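PDB 1VPR: dinoflagellate luciferase from Lingulodinium polyedrum, which catalyses the oxidation of dinoflagellate luciferin, an open tetrapyrrole, by molecular oxygen and so emits flashes of blue light at night. Local coordinates for residues G235-E240 and S319-A324. Numbering follows the deposited sequence.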
# COMPACT_ATOMS: atom_id res chain seq x y z
N GLY A 235 4.13 -9.85 -11.26
CA GLY A 235 5.00 -10.99 -10.96
C GLY A 235 6.37 -10.68 -10.37
O GLY A 235 7.14 -11.62 -10.09
N HIS A 236 6.68 -9.39 -10.16
CA HIS A 236 7.98 -9.01 -9.62
C HIS A 236 7.88 -8.33 -8.27
O HIS A 236 6.99 -7.53 -8.02
CB HIS A 236 8.71 -8.10 -10.63
CG HIS A 236 9.09 -8.81 -11.90
ND1 HIS A 236 10.28 -9.49 -12.04
CD2 HIS A 236 8.41 -8.99 -13.06
CE1 HIS A 236 10.32 -10.05 -13.24
NE2 HIS A 236 9.20 -9.76 -13.88
N TYR A 237 8.82 -8.66 -7.38
CA TYR A 237 8.85 -8.13 -6.02
C TYR A 237 9.18 -6.65 -5.91
O TYR A 237 9.82 -6.06 -6.78
CB TYR A 237 9.89 -8.89 -5.18
CG TYR A 237 9.34 -10.04 -4.36
CD1 TYR A 237 9.39 -11.35 -4.83
CD2 TYR A 237 8.80 -9.81 -3.11
CE1 TYR A 237 8.90 -12.40 -4.07
CE2 TYR A 237 8.31 -10.85 -2.34
CZ TYR A 237 8.37 -12.14 -2.83
OH TYR A 237 7.88 -13.15 -2.07
N PHE A 238 8.71 -6.05 -4.83
CA PHE A 238 9.07 -4.69 -4.54
C PHE A 238 9.04 -4.58 -3.03
O PHE A 238 8.46 -5.40 -2.33
CB PHE A 238 8.18 -3.64 -5.27
CG PHE A 238 6.72 -3.69 -4.93
CD1 PHE A 238 6.17 -2.75 -4.07
CD2 PHE A 238 5.89 -4.63 -5.52
CE1 PHE A 238 4.79 -2.74 -3.80
CE2 PHE A 238 4.52 -4.63 -5.28
CZ PHE A 238 3.97 -3.68 -4.41
N TYR A 239 9.72 -3.57 -2.54
CA TYR A 239 9.86 -3.37 -1.12
C TYR A 239 9.03 -2.17 -0.64
O TYR A 239 9.10 -1.09 -1.23
CB TYR A 239 11.35 -3.14 -0.84
CG TYR A 239 11.67 -2.58 0.53
CD1 TYR A 239 11.15 -3.17 1.67
CD2 TYR A 239 12.50 -1.46 0.67
CE1 TYR A 239 11.45 -2.68 2.95
CE2 TYR A 239 12.80 -0.95 1.94
CZ TYR A 239 12.27 -1.58 3.08
OH TYR A 239 12.58 -1.15 4.35
N GLU A 240 8.24 -2.38 0.41
CA GLU A 240 7.44 -1.31 0.97
C GLU A 240 7.85 -0.95 2.40
O GLU A 240 7.50 -1.66 3.34
CB GLU A 240 5.95 -1.69 0.98
CG GLU A 240 5.29 -1.70 -0.39
CD GLU A 240 4.82 -0.32 -0.83
OE1 GLU A 240 5.45 0.70 -0.42
OE2 GLU A 240 3.84 -0.26 -1.60
N SER A 319 12.65 -3.75 -9.29
CA SER A 319 12.11 -4.91 -8.60
C SER A 319 13.14 -5.28 -7.55
O SER A 319 14.26 -4.76 -7.54
CB SER A 319 11.83 -6.10 -9.54
OG SER A 319 12.99 -6.84 -9.88
N ARG A 320 12.73 -6.15 -6.63
CA ARG A 320 13.57 -6.62 -5.54
C ARG A 320 13.56 -8.15 -5.50
O ARG A 320 13.67 -8.75 -4.43
CB ARG A 320 13.04 -6.06 -4.22
CG ARG A 320 13.11 -4.52 -4.15
CD ARG A 320 14.54 -4.03 -4.30
NE ARG A 320 15.44 -4.74 -3.38
CZ ARG A 320 15.58 -4.44 -2.09
NH1 ARG A 320 14.88 -3.43 -1.54
NH2 ARG A 320 16.42 -5.15 -1.34
N ASP A 321 13.43 -8.76 -6.68
CA ASP A 321 13.42 -10.22 -6.84
C ASP A 321 14.71 -10.90 -6.35
O ASP A 321 14.69 -12.03 -5.88
CB ASP A 321 13.19 -10.55 -8.32
CG ASP A 321 11.84 -10.03 -8.81
OD1 ASP A 321 10.81 -10.41 -8.21
OD2 ASP A 321 11.80 -9.23 -9.78
N TYR A 322 15.85 -10.22 -6.48
CA TYR A 322 17.10 -10.81 -6.02
C TYR A 322 17.09 -11.00 -4.50
O TYR A 322 17.33 -12.10 -3.98
CB TYR A 322 18.29 -9.93 -6.40
CG TYR A 322 19.61 -10.51 -5.93
CD1 TYR A 322 20.15 -11.64 -6.55
CD2 TYR A 322 20.25 -10.01 -4.80
CE1 TYR A 322 21.30 -12.26 -6.05
CE2 TYR A 322 21.40 -10.61 -4.29
CZ TYR A 322 21.92 -11.74 -4.92
OH TYR A 322 23.06 -12.33 -4.41
N THR A 323 16.82 -9.91 -3.78
CA THR A 323 16.76 -9.95 -2.32
C THR A 323 15.66 -10.88 -1.83
O THR A 323 15.91 -11.83 -1.07
CB THR A 323 16.51 -8.54 -1.74
OG1 THR A 323 17.61 -7.68 -2.05
CG2 THR A 323 16.33 -8.60 -0.20
N ALA A 324 14.43 -10.65 -2.29
CA ALA A 324 13.30 -11.44 -1.85
C ALA A 324 13.41 -12.94 -2.12
O ALA A 324 12.96 -13.74 -1.29
CB ALA A 324 12.01 -10.90 -2.48
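The carboxylate of Asp321 bridges the ring of His236 and the backbone amide of the next residue, Tyr237, giving each of its oxygens a different donor. The contact joins strand 237-241 of the lipocalin-like beta barrel, in the luciferase catalytic domain, to the single-turn helix 321-324 that follows the barrel strands. His236 ND1 donates to Asp321 OD2 over 2.7 Å, a His-carboxylate hydrogen bond in which the oxygen lies in the ring plane but is approached from above its own carboxylate plane. Ser319 OG donates to Asp321 OD2 from the opposite face, also at 2.7 Å, so this oxygen is gripped from both sides; the serine hydroxyl is also bonded to the backbone N of Leu346. Asp321 OD1 accepts from Tyr237 N in a nearly straight bond of 2.8 Å (178°). Two donors on OD2 and one on OD1 fix the rotation of the carboxylate, and such a set would be expected to favour its charged form. A backbone bond in the other direction, from Arg320 N to Tyr237 O, ties the N-cap residue to the strand, while Ser319 CA brings a CA-H...O contact to the same carbonyl oxygen. Farther along, the bent Arg320 chain runs side by side with Tyr239, pointing the same way, with guanidinium and ring planes 79° apart and Arg320 NH1 3.6 Å from Tyr239 CB. NH1 forms a salt bridge with Asp353, and NH2 donates to Thr323 OG1 in the guanidinium plane; Tyr239 OH bonds to Asn247. At the last residue of the helix, the methyl carbon CB of Ala324 sits over the centre of the Tyr237 ring in a CH-pi contact, 3.4 Å from the centroid and only 11° off the ring normal.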